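Local structure of FrnE protein (Deinococcus radiodurans, 5CO3) at residues N108-L111 with A112-I116; D179-Q182 with A183-G187; L186-G190 with V191-V195. The protein probably acts as a cytoplasmic thiol-disulfide oxidoreductase of the DsbA-like branch of the thioredoxin superfamily. All coordinates share one frame; numbering follows the deposited sequence.

Interaction 1: residues N108-L111 with A112-I116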
ATOM      1  N   ASN A 108     -15.125   6.049   2.245  1.00 24.68           N
ATOM      2  CA  ASN A 108     -14.480   5.356   3.362  1.00 23.58           C
ATOM      3  C   ASN A 108     -13.872   4.066   2.814  1.00 24.91           C
ATOM      4  O   ASN A 108     -14.556   3.341   2.105  1.00 24.38           O
ATOM      5  CB  ASN A 108     -15.505   5.062   4.476  1.00 25.43           C
ATOM      6  CG  ASN A 108     -14.871   4.413   5.699  1.00 32.56           C
ATOM      7  OD1 ASN A 108     -14.429   3.267   5.643  1.00 31.10           O
ATOM      8  ND2 ASN A 108     -14.832   5.144   6.814  1.00 30.84           N
ATOM      9  N   THR A 109     -12.604   3.782   3.133  1.00 24.87           N
ATOM     10  CA  THR A 109     -11.886   2.648   2.514  1.00 20.96           C
ATOM     11  C   THR A 109     -11.810   1.370   3.362  1.00 26.30           C
ATOM     12  O   THR A 109     -11.106   0.426   2.995  1.00 25.56           O
ATOM     13  CB  THR A 109     -10.434   3.048   2.127  1.00 26.64           C
ATOM     14  OG1 THR A 109      -9.722   3.517   3.281  1.00 25.20           O
ATOM     15  CG2 THR A 109     -10.461   4.146   1.067  1.00 27.11           C
ATOM     16  N   PHE A 110     -12.556   1.322   4.470  1.00 28.20           N
ATOM     17  CA  PHE A 110     -12.485   0.191   5.403  1.00 27.63           C
ATOM     18  C   PHE A 110     -12.810  -1.141   4.713  1.00 29.88           C
ATOM     19  O   PHE A 110     -12.049  -2.119   4.836  1.00 31.15           O
ATOM     20  CB  PHE A 110     -13.438   0.429   6.586  1.00 32.79           C
ATOM     21  CG  PHE A 110     -13.308  -0.575   7.713  1.00 31.63           C
ATOM     22  CD1 PHE A 110     -12.068  -0.928   8.220  1.00 35.89           C
ATOM     23  CD2 PHE A 110     -14.447  -1.115   8.309  1.00 40.77           C
ATOM     24  CE1 PHE A 110     -11.958  -1.836   9.269  1.00 36.82           C
ATOM     25  CE2 PHE A 110     -14.337  -2.018   9.365  1.00 40.73           C
ATOM     26  CZ  PHE A 110     -13.097  -2.372   9.849  1.00 39.39           C
ATOM     27  N   LEU A 111     -13.911  -1.165   3.967  1.00 29.27           N
ATOM     28  CA  LEU A 111     -14.366  -2.374   3.286  1.00 25.72           C
ATOM     29  C   LEU A 111     -13.394  -2.786   2.183  1.00 27.55           C
ATOM     30  O   LEU A 111     -13.149  -3.975   1.983  1.00 27.81           O
ATOM     31  CB  LEU A 111     -15.768  -2.175   2.698  1.00 27.80           C
ATOM     32  CG  LEU A 111     -16.947  -2.234   3.664  1.00 33.52           C
ATOM     33  CD1 LEU A 111     -18.218  -1.727   2.988  1.00 28.40           C
ATOM     34  CD2 LEU A 111     -17.125  -3.662   4.186  1.00 33.93           C
ATOM     35  N   ALA A 112     -12.849  -1.803   1.469  1.00 26.11           N
ATOM     36  CA  ALA A 112     -11.840  -2.055   0.453  1.00 23.00           C
ATOM     37  C   ALA A 112     -10.618  -2.716   1.075  1.00 26.47           C
ATOM     38  O   ALA A 112     -10.077  -3.664   0.516  1.00 25.26           O
ATOM     39  CB  ALA A 112     -11.462  -0.760  -0.225  1.00 24.14           C
ATOM     40  N   HIS A 113     -10.189  -2.233   2.239  1.00 25.60           N
ATOM     41  CA  HIS A 113      -9.053  -2.852   2.919  1.00 28.66           C
ATOM     42  C   HIS A 113      -9.381  -4.281   3.325  1.00 27.35           C
ATOM     43  O   HIS A 113      -8.514  -5.156   3.282  1.00 32.28           O
ATOM     44  CB  HIS A 113      -8.625  -2.027   4.136  1.00 29.41           C
ATOM     45  CG  HIS A 113      -7.816  -0.819   3.772  1.00 24.54           C
ATOM     46  ND1 HIS A 113      -6.519  -0.905   3.307  1.00 25.95           N
ATOM     47  CD2 HIS A 113      -8.117   0.500   3.805  1.00 25.98           C
ATOM     48  CE1 HIS A 113      -6.063   0.310   3.062  1.00 30.88           C
ATOM     49  NE2 HIS A 113      -7.012   1.181   3.361  1.00 26.42           N
ATOM     50  N   GLN A 114     -10.635  -4.522   3.710  1.00 26.72           N
ATOM     51  CA  GLN A 114     -11.067  -5.879   4.028  1.00 29.25           C
ATOM     52  C   GLN A 114     -10.955  -6.802   2.813  1.00 30.45           C
ATOM     53  O   GLN A 114     -10.544  -7.962   2.934  1.00 31.34           O
ATOM     54  CB  GLN A 114     -12.508  -5.882   4.549  1.00 28.17           C
ATOM     55  CG  GLN A 114     -12.626  -5.450   6.003  1.00 33.10           C
ATOM     56  CD  GLN A 114     -14.075  -5.409   6.493  1.00 35.55           C
ATOM     57  OE1 GLN A 114     -14.784  -6.415   6.446  1.00 38.13           O
ATOM     58  NE2 GLN A 114     -14.521  -4.240   6.948  1.00 35.64           N
ATOM     59  N   LEU A 115     -11.328  -6.281   1.647  1.00 28.78           N
ATOM     60  CA  LEU A 115     -11.252  -7.057   0.410  1.00 29.48           C
ATOM     61  C   LEU A 115      -9.807  -7.441   0.100  1.00 27.55           C
ATOM     62  O   LEU A 115      -9.524  -8.547  -0.370  1.00 27.05           O
ATOM     63  CB  LEU A 115     -11.850  -6.271  -0.754  1.00 26.53           C
ATOM     64  CG  LEU A 115     -11.806  -6.994  -2.103  1.00 28.09           C
ATOM     65  CD1 LEU A 115     -12.425  -8.380  -1.999  1.00 30.96           C
ATOM     66  CD2 LEU A 115     -12.501  -6.163  -3.182  1.00 25.75           C
ATOM     67  N   ILE A 116      -8.885  -6.533   0.375  1.00 28.87           N
ATOM     68  CA  ILE A 116      -7.488  -6.858   0.126  1.00 25.74           C
ATOM     69  C   ILE A 116      -7.039  -8.000   1.048  1.00 29.77           C
ATOM     70  O   ILE A 116      -6.347  -8.930   0.620  1.00 29.72           O
ATOM     71  CB  ILE A 116      -6.592  -5.640   0.305  1.00 22.78           C
ATOM     72  CG1 ILE A 116      -6.908  -4.607  -0.768  1.00 27.21           C
ATOM     73  CG2 ILE A 116      -5.140  -6.058   0.090  1.00 23.77           C
ATOM     74  CD1 ILE A 116      -6.342  -3.219  -0.511  1.00 26.49           C
TER
HETATM   75  O   HOH W   1     -14.253   0.716   1.328  1.00 23.99           O
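Phe110 presents one ring face to the amide of Gln114, a helical turn further on. Gln114 NE2 sits 3.3 Å from Phe110 CE2, above the ring but displaced toward its rim, with ring and amide planes 67° apart. Phe110 CG is anti to the backbone N (chi1 -172°), which sets the ring beside its own carbonyl, where the extended Gln114 chain climbs past Phe110 O to meet it. The same NE2 also lies 3.8 Å from Leu111 CD2, placing the amide between an aromatic and an aliphatic neighbour. Beyond the pair, Arg177 makes a cation-pi contact with the Phe110 ring. This is the first turn of helix 110-121, in the helical region inserted between the strands of the DsbA-like thioredoxin fold. Thr109 holds the N-cap position, but its side chain makes no capping bond; Asn108 OD1 instead accepts from Phe110 N at 2.9 Å, an Asx turn. Water 1 accepts from Ala112 N at 2.9 Å and lies 2.8 Å from Asn108 O, bridging the turn. Thr109 and His113 run side by side, Thr109 OG1 3.5 Å from His113 CD2, and both Thr109 OG1 and His113 NE2 bond to Asp19 OD1. The helical bond from His113 N to Thr109 O, 2.9 Å, joins the same two residues through the backbone. His113 ND1 bonds to a glycerol, and the imidazole lies close to Cys22 and Cys25, the probable CxxC pair, without touching them.

Interaction 2: residues D179-Q182 with A183-G187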
ATOM      1  N   ASP A 179      -4.011  -4.141  11.729  1.00 41.57           N
ATOM      2  CA  ASP A 179      -3.036  -3.503  10.842  1.00 39.62           C
ATOM      3  C   ASP A 179      -2.826  -2.034  11.181  1.00 44.17           C
ATOM      4  O   ASP A 179      -1.699  -1.547  11.253  1.00 39.86           O
ATOM      5  CB  ASP A 179      -3.489  -3.614   9.387  1.00 40.58           C
ATOM      6  CG  ASP A 179      -2.834  -4.752   8.656  1.00 40.69           C
ATOM      7  OD1 ASP A 179      -1.832  -5.298   9.172  1.00 43.34           O
ATOM      8  OD2 ASP A 179      -3.310  -5.086   7.550  1.00 37.53           O
ATOM      9  N   GLU A 180      -3.931  -1.329  11.374  1.00 39.32           N
ATOM     10  CA  GLU A 180      -3.889   0.096  11.650  1.00 39.25           C
ATOM     11  C   GLU A 180      -3.324   0.392  13.033  1.00 42.34           C
ATOM     12  O   GLU A 180      -2.586   1.363  13.222  1.00 44.74           O
ATOM     13  CB  GLU A 180      -5.291   0.683  11.494  1.00 38.27           C
ATOM     14  CG  GLU A 180      -5.808   0.527  10.074  1.00 36.22           C
ATOM     15  CD  GLU A 180      -7.288   0.814   9.915  1.00 39.90           C
ATOM     16  OE1 GLU A 180      -8.029   0.838  10.917  1.00 42.34           O
ATOM     17  OE2 GLU A 180      -7.712   1.006   8.767  1.00 34.85           O
ATOM     18  N   ALA A 181      -3.686  -0.444  14.002  1.00 46.52           N
ATOM     19  CA  ALA A 181      -3.132  -0.338  15.341  1.00 53.09           C
ATOM     20  C   ALA A 181      -1.620  -0.534  15.298  1.00 53.55           C
ATOM     21  O   ALA A 181      -0.869   0.190  15.950  1.00 50.17           O
ATOM     22  CB  ALA A 181      -3.787  -1.352  16.264  1.00 50.65           C
ATOM     23  N   GLN A 182      -1.172  -1.502  14.508  1.00 47.27           N
ATOM     24  CA  GLN A 182       0.254  -1.778  14.418  1.00 53.87           C
ATOM     25  C   GLN A 182       1.006  -0.575  13.848  1.00 47.11           C
ATOM     26  O   GLN A 182       2.087  -0.225  14.336  1.00 48.52           O
ATOM     27  CB  GLN A 182       0.515  -3.023  13.573  1.00 46.52           C
ATOM     28  CG  GLN A 182       1.955  -3.499  13.657  1.00 63.67           C
ATOM     29  CD  GLN A 182       2.207  -4.775  12.883  1.00 59.73           C
ATOM     30  OE1 GLN A 182       1.344  -5.249  12.141  1.00 56.61           O
ATOM     31  NE2 GLN A 182       3.397  -5.345  13.056  1.00 60.48           N
ATOM     32  N   ALA A 183       0.427   0.073  12.838  1.00 43.54           N
ATOM     33  CA  ALA A 183       1.018   1.287  12.271  1.00 46.44           C
ATOM     34  C   ALA A 183       1.116   2.368  13.343  1.00 49.12           C
ATOM     35  O   ALA A 183       2.156   3.012  13.503  1.00 48.31           O
ATOM     36  CB  ALA A 183       0.202   1.789  11.082  1.00 40.72           C
ATOM     37  N   GLN A 184       0.029   2.543  14.086  1.00 46.64           N
ATOM     38  CA  GLN A 184      -0.011   3.522  15.159  1.00 49.83           C
ATOM     39  C   GLN A 184       1.073   3.233  16.193  1.00 51.53           C
ATOM     40  O   GLN A 184       1.806   4.137  16.601  1.00 53.41           O
ATOM     41  CB  GLN A 184      -1.393   3.535  15.815  1.00 55.60           C
ATOM     42  CG  GLN A 184      -1.695   4.802  16.592  1.00 65.27           C
ATOM     43  CD  GLN A 184      -3.182   5.077  16.686  1.00 77.84           C
ATOM     44  OE1 GLN A 184      -4.004   4.258  16.269  1.00 83.05           O
ATOM     45  NE2 GLN A 184      -3.539   6.238  17.227  1.00 82.24           N
ATOM     46  N   GLN A 185       1.179   1.969  16.597  1.00 52.35           N
ATOM     47  CA  GLN A 185       2.175   1.557  17.586  1.00 58.96           C
ATOM     48  C   GLN A 185       3.586   1.839  17.087  1.00 59.06           C
ATOM     49  O   GLN A 185       4.456   2.256  17.854  1.00 58.99           O
ATOM     50  CB  GLN A 185       2.024   0.069  17.916  1.00 58.92           C
ATOM     51  CG  GLN A 185       0.739  -0.274  18.660  1.00 60.49           C
ATOM     52  CD  GLN A 185       0.343  -1.730  18.500  1.00 63.86           C
ATOM     53  OE1 GLN A 185       1.025  -2.505  17.823  1.00 63.95           O
ATOM     54  NE2 GLN A 185      -0.766  -2.110  19.121  1.00 65.25           N
ATOM     55  N   LEU A 186       3.795   1.618  15.790  1.00 57.54           N
ATOM     56  CA  LEU A 186       5.080   1.855  15.147  1.00 54.25           C
ATOM     57  C   LEU A 186       5.361   3.333  14.901  1.00 52.72           C
ATOM     58  O   LEU A 186       6.462   3.694  14.495  1.00 56.15           O
ATOM     59  CB  LEU A 186       5.149   1.104  13.816  1.00 55.38           C
ATOM     60  CG  LEU A 186       5.435  -0.393  13.882  1.00 50.92           C
ATOM     61  CD1 LEU A 186       5.156  -1.035  12.533  1.00 51.13           C
ATOM     62  CD2 LEU A 186       6.871  -0.625  14.303  1.00 56.43           C
ATOM     63  N   GLY A 187       4.367   4.182  15.124  1.00 54.33           N
ATOM     64  CA  GLY A 187       4.533   5.606  14.900  1.00 56.78           C
ATOM     65  C   GLY A 187       4.344   6.025  13.451  1.00 55.05           C
ATOM     66  O   GLY A 187       4.653   7.157  13.077  1.00 55.48           O
TER
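Gln185 folds back over the carbonyl of Ala181, its CG 3.2 Å from Ala181 O, and Gln185 N donates to that same oxygen at 2.8 Å. CG stands beside its own backbone N (chi1 -68°), a position from which the extended chain carries OE1 to 3.6 Å from Gln182 CA. One residue along, Leu186 lies beside Gln182, both side chains pointing the same way. The touch is light, Leu186 CD1 to Gln182 CG 4.2 Å, while Leu186 N bonds to Gln182 O at 2.9 Å. Ala183 faces inward, and Trp17 of strand 12-18 packs against Gln182, Ala183 and Leu186 alike. Asp179 O accepts twice, from Ala183 N at 3.1 Å and from the Trp17 indole NE1. The Asp179 carboxylate is gripped by His50 ND1 and Ser51 N, which fixes this helix to strand 45-51 and its end, whereas Glu180 pairs with Arg177 in a salt bridge. At the C-terminal end Gly187 takes a positive phi of 83°, where a side chain would jam against the preceding carbonyl. Gly187 N turns back to Gln184 O at 3.0 Å, and Ile188 N probably does likewise to Ala183 O, the Schellman motif that ends helix 173-186.

Interaction 3: residues L186-G190 with V191-V195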
ATOM      1  N   LEU A 186       3.795   1.618  15.790  1.00 57.54           N
ATOM      2  CA  LEU A 186       5.080   1.855  15.147  1.00 54.25           C
ATOM      3  C   LEU A 186       5.361   3.333  14.901  1.00 52.72           C
ATOM      4  O   LEU A 186       6.462   3.694  14.495  1.00 56.15           O
ATOM      5  CB  LEU A 186       5.149   1.104  13.816  1.00 55.38           C
ATOM      6  CG  LEU A 186       5.435  -0.393  13.882  1.00 50.92           C
ATOM      7  CD1 LEU A 186       5.156  -1.035  12.533  1.00 51.13           C
ATOM      8  CD2 LEU A 186       6.871  -0.625  14.303  1.00 56.43           C
ATOM      9  N   GLY A 187       4.367   4.182  15.124  1.00 54.33           N
ATOM     10  CA  GLY A 187       4.533   5.606  14.900  1.00 56.78           C
ATOM     11  C   GLY A 187       4.344   6.025  13.451  1.00 55.05           C
ATOM     12  O   GLY A 187       4.653   7.157  13.077  1.00 55.48           O
ATOM     13  N   ILE A 188       3.836   5.116  12.629  1.00 52.50           N
ATOM     14  CA  ILE A 188       3.511   5.455  11.247  1.00 47.48           C
ATOM     15  C   ILE A 188       2.281   6.360  11.211  1.00 45.70           C
ATOM     16  O   ILE A 188       1.192   5.948  11.606  1.00 50.40           O
ATOM     17  CB  ILE A 188       3.257   4.193  10.401  1.00 40.96           C
ATOM     18  CG1 ILE A 188       4.501   3.297  10.416  1.00 49.47           C
ATOM     19  CG2 ILE A 188       2.846   4.573   8.977  1.00 45.57           C
ATOM     20  CD1 ILE A 188       4.277   1.934   9.817  1.00 54.69           C
ATOM     21  N   THR A 189       2.458   7.594  10.742  1.00 46.52           N
ATOM     22  CA  THR A 189       1.353   8.554  10.699  1.00 50.66           C
ATOM     23  C   THR A 189       1.058   9.028   9.275  1.00 50.15           C
ATOM     24  O   THR A 189       0.159   9.845   9.052  1.00 49.66           O
ATOM     25  CB  THR A 189       1.640   9.783  11.589  1.00 52.15           C
ATOM     26  OG1 THR A 189       2.813  10.455  11.113  1.00 56.07           O
ATOM     27  CG2 THR A 189       1.869   9.356  13.031  1.00 59.18           C
ATOM     28  N   GLY A 190       1.813   8.507   8.314  1.00 43.22           N
ATOM     29  CA  GLY A 190       1.609   8.845   6.921  1.00 40.24           C
ATOM     30  C   GLY A 190       1.968   7.686   6.013  1.00 35.70           C
ATOM     31  O   GLY A 190       2.769   6.824   6.385  1.00 37.19           O
ATOM     32  N   VAL A 191       1.378   7.668   4.820  1.00 33.03           N
ATOM     33  CA  VAL A 191       1.564   6.562   3.887  1.00 33.69           C
ATOM     34  C   VAL A 191       1.953   7.057   2.499  1.00 28.57           C
ATOM     35  O   VAL A 191       1.629   8.176   2.120  1.00 31.80           O
ATOM     36  CB  VAL A 191       0.285   5.692   3.803  1.00 34.49           C
ATOM     37  CG1 VAL A 191       0.144   4.854   5.065  1.00 34.47           C
ATOM     38  CG2 VAL A 191      -0.958   6.557   3.570  1.00 33.87           C
ATOM     39  N   PRO A 192       2.645   6.222   1.712  1.00 27.41           N
ATOM     40  CA  PRO A 192       3.059   4.852   2.014  1.00 26.33           C
ATOM     41  C   PRO A 192       4.199   4.806   3.019  1.00 32.91           C
ATOM     42  O   PRO A 192       4.985   5.750   3.124  1.00 32.51           O
ATOM     43  CB  PRO A 192       3.506   4.324   0.654  1.00 23.46           C
ATOM     44  CG  PRO A 192       3.986   5.523  -0.066  1.00 29.32           C
ATOM     45  CD  PRO A 192       3.077   6.638   0.370  1.00 27.82           C
ATOM     46  N   PHE A 193       4.269   3.718   3.769  1.00 32.50           N
ATOM     47  CA  PHE A 193       5.373   3.512   4.687  1.00 32.53           C
ATOM     48  C   PHE A 193       5.925   2.110   4.485  1.00 31.29           C
ATOM     49  O   PHE A 193       5.190   1.131   4.574  1.00 33.86           O
ATOM     50  CB  PHE A 193       4.930   3.723   6.141  1.00 33.64           C
ATOM     51  CG  PHE A 193       6.074   3.896   7.098  1.00 45.28           C
ATOM     52  CD1 PHE A 193       6.755   2.799   7.583  1.00 37.77           C
ATOM     53  CD2 PHE A 193       6.474   5.161   7.499  1.00 45.75           C
ATOM     54  CE1 PHE A 193       7.817   2.954   8.466  1.00 40.93           C
ATOM     55  CE2 PHE A 193       7.529   5.326   8.375  1.00 47.73           C
ATOM     56  CZ  PHE A 193       8.199   4.222   8.863  1.00 45.66           C
ATOM     57  N   PHE A 194       7.230   2.026   4.223  1.00 34.27           N
ATOM     58  CA  PHE A 194       7.892   0.749   3.987  1.00 36.65           C
ATOM     59  C   PHE A 194       8.690   0.271   5.193  1.00 36.05           C
ATOM     60  O   PHE A 194       9.408   1.046   5.830  1.00 39.01           O
ATOM     61  CB  PHE A 194       8.844   0.845   2.792  1.00 32.56           C
ATOM     62  CG  PHE A 194       8.196   1.287   1.520  1.00 29.69           C
ATOM     63  CD1 PHE A 194       7.954   2.631   1.276  1.00 29.87           C
ATOM     64  CD2 PHE A 194       7.850   0.364   0.550  1.00 32.38           C
ATOM     65  CE1 PHE A 194       7.378   3.046   0.099  1.00 30.21           C
ATOM     66  CE2 PHE A 194       7.276   0.768  -0.633  1.00 28.46           C
ATOM     67  CZ  PHE A 194       7.038   2.120  -0.865  1.00 30.02           C
ATOM     68  N   VAL A 195       8.563  -1.012   5.508  1.00 35.26           N
ATOM     69  CA  VAL A 195       9.408  -1.633   6.514  1.00 41.88           C
ATOM     70  C   VAL A 195      10.123  -2.801   5.852  1.00 39.44           C
ATOM     71  O   VAL A 195       9.484  -3.693   5.286  1.00 35.86           O
ATOM     72  CB  VAL A 195       8.609  -2.111   7.736  1.00 44.05           C
ATOM     73  CG1 VAL A 195       9.523  -2.836   8.705  1.00 47.48           C
ATOM     74  CG2 VAL A 195       7.937  -0.932   8.413  1.00 45.88           C
TER
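The Phe193 ring carries Ile188 over the centre of one face and has Val195 CG2 in plane at its edge; Gly190 O stands obliquely to it. Ile188 CG1 is 3.7 Å from the Phe193 ring centroid and 12° off the normal, a CH-pi contact. Ile188 CD1 reaches 3.4 Å from Phe193 CD1, and Ile188 CG2 lies 3.6 Å from Phe193 CB, so both branches of the isoleucine grip the aromatic side chain. Phe193 CG points anti to its own N (chi1 -164°), extending the ring from the strand start across to Ile188. Trp17 of the adjoining antiparallel strand 12-18 packs on Ile188 and Val195, and Ser203 touches Phe193 from strand 200-203. Between the two partners the chain turns through Gly190 and Val191 to Pro192, which follows a cis peptide bond. This is the cis-proline loop of the thioredoxin fold: Val191 and Pro192 both touch Cys25 of the CxxC motif, which probably forms the redox centre. Replacing Phe193 with an alanine removes the ring that Ile188 CG1 covers and is likely to open a gap between the loop and the strand start, leaving Ile188 to Trp17 and Phe52. The pair is wholly apolar, joined by dispersion and a weak CH-pi attraction, and therefore depends on close fit of shape more than on directed bonds.

In the fold
From the N terminus, interaction 1 comes first, opening helix 110-121 just after the short strand 106-107. Interaction 2 follows in the last turns of helix 173-186, and interaction 3 starts where it ends, sharing Leu186 and Gly187 and running through the loop into strand 193-196. Interactions 1 and 2 are turns within single helices and close no loop, whereas Ile188 to Phe193 closes the one in interaction 3; interaction 1 neither nests with nor crosses the others. Centres of interactions 1 and 2 are about 17 Å apart, yet the helices meet, Phe110 and Gln114 packing on Val176. Interactions 2 and 3, with centres about 8 Å apart, link helix to sheet as one unit, with Trp17 of strand 12-18 common to both.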